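Local coordinates for aminotransferase, class I and II (Erwinia tasmaniensis, PDB 5Z0Q), which belongs to the class I and II aminotransferase family of pyridoxal-phosphate-dependent enzymes and carries pyridoxal-5'-phosphate in its pocket, at residues E159-N173 against Q190-D204. Numbering follows the deposited sequence.
With PLP (pyridoxal-5'-phosphate), chain M.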
loop_
_atom_site.group_PDB
_atom_site.type_symbol
_atom_site.label_atom_id
_atom_site.label_comp_id
_atom_site.label_asym_id
_atom_site.label_seq_id
_atom_site.Cartn_x
_atom_site.Cartn_y
_atom_site.Cartn_z
ATOM N N GLU A 159 36.109 8.518 7.441
ATOM C CA GLU A 159 36.225 9.726 6.627
ATOM C C GLU A 159 36.968 9.448 5.326
ATOM O O GLU A 159 36.477 9.763 4.235
ATOM C CB GLU A 159 36.937 10.823 7.418
ATOM C CG GLU A 159 36.102 11.465 8.511
ATOM C CD GLU A 159 35.344 12.680 8.023
ATOM O OE1 GLU A 159 35.626 13.141 6.896
ATOM O OE2 GLU A 159 34.472 13.177 8.765
ATOM N N ASP A 160 38.161 8.856 5.425
ATOM C CA ASP A 160 39.005 8.658 4.252
ATOM C C ASP A 160 38.452 7.604 3.301
ATOM O O ASP A 160 38.873 7.556 2.139
ATOM C CB ASP A 160 40.420 8.283 4.695
ATOM C CG ASP A 160 41.037 9.330 5.603
ATOM O OD1 ASP A 160 41.073 10.515 5.207
ATOM O OD2 ASP A 160 41.471 8.973 6.718
ATOM N N ARG A 161 37.525 6.764 3.759
ATOM C CA ARG A 161 36.875 5.807 2.873
ATOM C C ARG A 161 35.800 6.444 2.003
ATOM O O ARG A 161 35.248 5.762 1.132
ATOM C CB ARG A 161 36.261 4.661 3.682
ATOM C CG ARG A 161 37.204 3.493 3.922
ATOM C CD ARG A 161 36.542 2.407 4.756
ATOM N NE ARG A 161 35.243 2.011 4.217
ATOM C CZ ARG A 161 35.073 1.094 3.269
ATOM N NH1 ARG A 161 36.122 0.476 2.743
ATOM N NH2 ARG A 161 33.853 0.797 2.845
ATOM N N MET A 162 35.496 7.721 2.210
ATOM C CA MET A 162 34.465 8.393 1.438
ATOM C C MET A 162 35.033 8.909 0.117
ATOM O O MET A 162 36.247 8.926 -0.109
ATOM C CB MET A 162 33.853 9.531 2.250
ATOM C CG MET A 162 33.294 9.082 3.589
ATOM S SD MET A 162 32.506 10.406 4.520
ATOM C CE MET A 162 31.019 10.674 3.559
ATOM N N SER A 163 34.130 9.333 -0.768
ATOM C CA SER A 163 34.508 9.748 -2.110
ATOM C C SER A 163 33.955 11.108 -2.511
ATOM O O SER A 163 34.231 11.561 -3.627
ATOM C CB SER A 163 34.049 8.701 -3.137
ATOM O OG SER A 163 34.510 7.407 -2.789
ATOM N N GLY A 164 33.192 11.771 -1.644
ATOM C CA GLY A 164 32.552 13.023 -1.977
ATOM C C GLY A 164 31.206 12.887 -2.657
ATOM O O GLY A 164 30.438 13.855 -2.676
ATOM N N ASN A 165 30.899 11.717 -3.218
ATOM C CA ASN A 165 29.604 11.474 -3.840
ATOM C C ASN A 165 28.493 11.223 -2.829
ATOM O O ASN A 165 27.323 11.189 -3.219
ATOM C CB ASN A 165 29.692 10.278 -4.794
ATOM C CG ASN A 165 30.482 10.587 -6.049
ATOM O OD1 ASN A 165 31.254 11.544 -6.093
ATOM N ND2 ASN A 165 30.288 9.775 -7.083
ATOM N N GLU A 166 28.827 11.047 -1.555
ATOM C CA GLU A 166 27.826 10.703 -0.555
ATOM C C GLU A 166 26.820 11.837 -0.394
ATOM O O GLU A 166 27.171 13.016 -0.485
ATOM C CB GLU A 166 28.503 10.391 0.780
ATOM C CG GLU A 166 29.380 9.135 0.769
ATOM C CD GLU A 166 30.667 9.300 -0.021
ATOM O OE1 GLU A 166 30.902 8.502 -0.953
ATOM O OE2 GLU A 166 31.439 10.233 0.287
ATOM N N LYS A 167 25.561 11.472 -0.154
ATOM C CA LYS A 167 24.487 12.460 -0.137
ATOM C C LYS A 167 23.433 12.162 0.924
ATOM O O LYS A 167 22.911 13.084 1.559
ATOM C CB LYS A 167 23.833 12.538 -1.518
ATOM C CG LYS A 167 22.686 13.533 -1.623
ATOM C CD LYS A 167 23.129 14.942 -1.266
ATOM C CE LYS A 167 22.309 15.979 -2.020
ATOM N NZ LYS A 167 20.846 15.706 -1.940
ATOM N N LEU A 168 23.108 10.887 1.126
ATOM C CA LEU A 168 22.024 10.485 2.016
ATOM C C LEU A 168 22.563 9.530 3.070
ATOM O O LEU A 168 23.114 8.477 2.735
ATOM C CB LEU A 168 20.885 9.833 1.229
ATOM C CG LEU A 168 19.661 9.371 2.020
ATOM C CD1 LEU A 168 19.045 10.526 2.791
ATOM C CD2 LEU A 168 18.636 8.740 1.089
ATOM N N LEU A 169 22.396 9.894 4.339
ATOM C CA LEU A 169 22.824 9.070 5.463
ATOM C C LEU A 169 21.622 8.304 6.002
ATOM O O LEU A 169 20.627 8.910 6.412
ATOM C CB LEU A 169 23.451 9.927 6.562
ATOM C CG LEU A 169 23.796 9.198 7.863
ATOM C CD1 LEU A 169 24.856 8.134 7.622
ATOM C CD2 LEU A 169 24.250 10.179 8.931
ATOM N N LEU A 170 21.719 6.976 6.008
ATOM C CA LEU A 170 20.640 6.108 6.464
ATOM C C LEU A 170 20.965 5.619 7.871
ATOM O O LEU A 170 21.887 4.819 8.060
ATOM C CB LEU A 170 20.449 4.936 5.503
ATOM C CG LEU A 170 20.156 5.291 4.044
ATOM C CD1 LEU A 170 19.973 4.032 3.218
ATOM C CD2 LEU A 170 18.932 6.180 3.939
ATOM N N LEU A 171 20.207 6.097 8.854
ATOM C CA LEU A 171 20.388 5.724 10.247
ATOM C C LEU A 171 19.253 4.818 10.706
ATOM O O LEU A 171 18.205 4.715 10.061
ATOM C CB LEU A 171 20.461 6.961 11.146
ATOM C CG LEU A 171 21.630 7.917 10.910
ATOM C CD1 LEU A 171 21.588 9.059 11.913
ATOM C CD2 LEU A 171 22.954 7.174 10.985
ATOM N N CYS A 172 19.476 4.160 11.843
ATOM C CA CYS A 172 18.498 3.233 12.405
ATOM C C CYS A 172 18.632 3.281 13.920
ATOM O O CYS A 172 19.596 2.745 14.472
ATOM C CB CYS A 172 18.717 1.819 11.872
ATOM S SG CYS A 172 17.477 0.608 12.382
ATOM N N ASN A 173 17.672 3.925 14.587
ATOM C CA ASN A 173 17.716 4.096 16.035
ATOM C C ASN A 173 16.330 3.888 16.636
ATOM O O ASN A 173 15.430 4.704 16.403
ATOM C CB ASN A 173 18.251 5.484 16.392
ATOM C CG ASN A 173 18.322 5.715 17.888
ATOM O OD1 ASN A 173 18.406 4.770 18.673
ATOM N ND2 ASN A 173 18.290 6.979 18.292
ATOM N N GLN A 190 26.825 11.627 15.134
ATOM C CA GLN A 190 26.290 11.337 13.809
ATOM C C GLN A 190 25.751 12.594 13.139
ATOM O O GLN A 190 25.798 12.709 11.909
ATOM C CB GLN A 190 25.198 10.272 13.908
ATOM C CG GLN A 190 25.668 8.968 14.529
ATOM C CD GLN A 190 24.522 8.034 14.865
ATOM O OE1 GLN A 190 23.353 8.400 14.746
ATOM N NE2 GLN A 190 24.854 6.820 15.289
ATOM N N LEU A 191 25.237 13.542 13.927
ATOM C CA LEU A 191 24.779 14.805 13.359
ATOM C C LEU A 191 25.951 15.635 12.849
ATOM O O LEU A 191 25.876 16.219 11.761
ATOM C CB LEU A 191 23.979 15.590 14.396
ATOM C CG LEU A 191 23.552 16.997 13.979
ATOM C CD1 LEU A 191 22.716 16.950 12.710
ATOM C CD2 LEU A 191 22.792 17.689 15.102
ATOM N N ARG A 192 27.040 15.700 13.620
ATOM C CA ARG A 192 28.212 16.444 13.173
ATOM C C ARG A 192 28.834 15.812 11.935
ATOM O O ARG A 192 29.400 16.520 11.094
ATOM C CB ARG A 192 29.239 16.544 14.304
ATOM C CG ARG A 192 28.837 17.518 15.403
ATOM C CD ARG A 192 29.926 17.694 16.454
ATOM N NE ARG A 192 29.639 16.951 17.680
ATOM C CZ ARG A 192 30.316 15.880 18.085
ATOM N NH1 ARG A 192 31.333 15.424 17.366
ATOM N NH2 ARG A 192 29.979 15.271 19.214
ATOM N N PHE A 193 28.731 14.488 11.799
ATOM C CA PHE A 193 29.204 13.835 10.584
ATOM C C PHE A 193 28.352 14.226 9.384
ATOM O O PHE A 193 28.875 14.421 8.280
ATOM C CB PHE A 193 29.204 12.318 10.770
ATOM C CG PHE A 193 29.571 11.551 9.531
ATOM C CD1 PHE A 193 30.896 11.403 9.158
ATOM C CD2 PHE A 193 28.591 10.968 8.744
ATOM C CE1 PHE A 193 31.237 10.694 8.022
ATOM C CE2 PHE A 193 28.926 10.258 7.605
ATOM C CZ PHE A 193 30.252 10.121 7.245
ATOM N N ALA A 194 27.037 14.348 9.580
ATOM C CA ALA A 194 26.161 14.743 8.484
ATOM C C ALA A 194 26.411 16.187 8.067
ATOM O O ALA A 194 26.360 16.511 6.876
ATOM C CB ALA A 194 24.698 14.544 8.882
ATOM N N GLN A 195 26.689 17.068 9.031
ATOM C CA GLN A 195 26.914 18.473 8.707
ATOM C C GLN A 195 28.259 18.677 8.019
ATOM O O GLN A 195 28.356 19.433 7.045
ATOM C CB GLN A 195 26.828 19.322 9.974
ATOM C CG GLN A 195 25.475 19.276 10.663
ATOM C CD GLN A 195 25.511 19.890 12.047
ATOM O OE1 GLN A 195 26.577 20.234 12.557
ATOM N NE2 GLN A 195 24.342 20.033 12.663
ATOM N N ARG A 196 29.307 18.015 8.515
ATOM C CA ARG A 196 30.634 18.166 7.929
ATOM C C ARG A 196 30.656 17.738 6.466
ATOM O O ARG A 196 31.430 18.282 5.670
ATOM C CB ARG A 196 31.652 17.366 8.744
ATOM C CG ARG A 196 33.050 17.302 8.147
ATOM C CD ARG A 196 34.064 16.725 9.131
ATOM N NE ARG A 196 33.667 15.419 9.656
ATOM C CZ ARG A 196 33.140 15.225 10.862
ATOM N NH1 ARG A 196 32.943 16.254 11.676
ATOM N NH2 ARG A 196 32.807 14.003 11.254
ATOM N N HIS A 197 29.808 16.784 6.089
ATOM C CA HIS A 197 29.713 16.329 4.710
ATOM C C HIS A 197 28.434 16.783 4.022
ATOM O O HIS A 197 28.221 16.437 2.855
ATOM C CB HIS A 197 29.821 14.800 4.652
ATOM C CG HIS A 197 31.128 14.272 5.154
ATOM N ND1 HIS A 197 32.247 14.172 4.355
ATOM C CD2 HIS A 197 31.499 13.824 6.377
ATOM C CE1 HIS A 197 33.249 13.682 5.064
ATOM N NE2 HIS A 197 32.820 13.463 6.294
ATOM N N ASP A 198 27.591 17.555 4.709
ATOM C CA ASP A 198 26.325 18.059 4.176
ATOM C C ASP A 198 25.508 16.925 3.550
ATOM O O ASP A 198 25.307 16.844 2.338
ATOM C CB ASP A 198 26.568 19.197 3.180
ATOM C CG ASP A 198 26.032 20.527 3.679
ATOM O OD1 ASP A 198 26.463 20.970 4.766
ATOM O OD2 ASP A 198 25.180 21.129 2.991
ATOM N N LEU A 199 25.048 16.041 4.429
ATOM C CA LEU A 199 24.273 14.874 4.046
ATOM C C LEU A 199 22.836 15.008 4.533
ATOM O O LEU A 199 22.561 15.676 5.533
ATOM C CB LEU A 199 24.882 13.592 4.620
ATOM C CG LEU A 199 26.339 13.274 4.288
ATOM C CD1 LEU A 199 26.752 11.963 4.937
ATOM C CD2 LEU A 199 26.543 13.220 2.787
ATOM N N LEU A 200 21.926 14.364 3.813
ATOM C CA LEU A 200 20.560 14.188 4.280
ATOM C C LEU A 200 20.468 12.906 5.100
ATOM O O LEU A 200 21.164 11.923 4.830
ATOM C CB LEU A 200 19.587 14.142 3.102
ATOM C CG LEU A 200 19.505 15.429 2.279
ATOM C CD1 LEU A 200 18.668 15.224 1.028
ATOM C CD2 LEU A 200 18.943 16.563 3.124
ATOM N N VAL A 201 19.612 12.928 6.115
ATOM C CA VAL A 201 19.512 11.837 7.077
ATOM C C VAL A 201 18.132 11.206 6.974
ATOM O O VAL A 201 17.120 11.909 6.893
ATOM C CB VAL A 201 19.784 12.325 8.515
ATOM C CG1 VAL A 201 19.749 11.158 9.487
ATOM C CG2 VAL A 201 21.119 13.043 8.581
ATOM N N CYS A 202 18.096 9.876 6.967
ATOM C CA CYS A 202 16.850 9.110 7.001
ATOM C C CYS A 202 16.914 8.208 8.228
ATOM O O CYS A 202 17.569 7.161 8.205
ATOM C CB CYS A 202 16.652 8.309 5.718
ATOM S SG CYS A 202 15.102 7.381 5.650
ATOM N N SER A 203 16.239 8.618 9.298
ATOM C CA SER A 203 16.285 7.921 10.577
ATOM C C SER A 203 15.088 6.983 10.687
ATOM O O SER A 203 13.938 7.434 10.700
ATOM C CB SER A 203 16.296 8.919 11.734
ATOM O OG SER A 203 16.409 8.260 12.984
ATOM N N ASP A 204 15.363 5.683 10.765
ATOM C CA ASP A 204 14.327 4.671 10.938
ATOM C C ASP A 204 14.152 4.427 12.431
ATOM O O ASP A 204 15.027 3.846 13.081
ATOM C CB ASP A 204 14.702 3.385 10.205
ATOM C CG ASP A 204 13.540 2.411 10.088
ATOM O OD1 ASP A 204 12.728 2.318 11.031
ATOM O OD2 ASP A 204 13.441 1.732 9.044
HETATM N N1 PLP M . 12.207 -0.863 9.749
HETATM C C2 PLP M . 12.930 -1.739 10.534
HETATM C C2A PLP M . 14.310 -1.371 10.995
HETATM C C3 PLP M . 12.379 -2.961 10.902
HETATM O O3 PLP M . 13.097 -3.830 11.681
HETATM C C4 PLP M . 11.100 -3.301 10.477
HETATM C C4A PLP M . 10.434 -4.535 11.012
HETATM C C5 PLP M . 10.378 -2.417 9.684
HETATM C C6 PLP M . 10.936 -1.196 9.323
HETATM C C5A PLP M . 8.987 -2.796 9.228
HETATM O O4P PLP M . 8.623 -2.085 8.066
HETATM P P PLP M . 7.312 -2.530 7.245
HETATM O O1P PLP M . 7.356 -4.019 6.995
HETATM O O2P PLP M . 7.258 -1.799 5.923
HETATM O O3P PLP M . 6.093 -2.186 8.067
#
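Glu159 grips the last turn of helix 184-197 through its carboxylate, where OE2 forms a salt bridge with Arg196 NE and accepts a hydrogen bond from His197 NE2 (3.0 Å). The two donors come from opposite faces of the carboxylate plane: Arg196 NE on the syn side, His197 NE2 from well above it, with an N-H...O angle of 156°. A bend at chi2 (-91°) swings the Glu159 carboxylate back to the helix, and Arg196 is held a second time by Asp156. Met162 points against His197 and lays SD over one face of the imidazole, 3.6 Å from the ring centroid, while Arg196 CG lies over the other face. The same sulfur makes an oblique Met-aromatic contact with Phe193 CZ at 3.5 Å. Beyond the Schellman motif at Asp198, the chain enters strand 200-204, which runs parallel to strand 166-172. The three elements form a beta-alpha-beta unit in the large, mainly parallel sheet of the aminotransferase fold. Backbone bonds zip the strands together from Leu200 N to Lys167 O (2.8 Å) as far as Asn173 N to Asp204 O (3.0 Å). On the helix side of the sheet, Leu169 CD2 packs near Phe193 and Ala194, and Leu171 CD1 sits 3.7 Å from Val201 CG1, with Gln190 OE1 on its other side. Leu168, Leu170 and Cys202 line the reverse face, covered by helices 101-111 and 127-134, with Leu170 CD2 against Cys202 CB (3.6 Å). At the C-terminal strand ends, Asp204 OD2 approaches pyridoxal-5'-phosphate N1 to 3.0 Å, and Cys172 SG lies near C2A of the same pyridoxal-5'-phosphate.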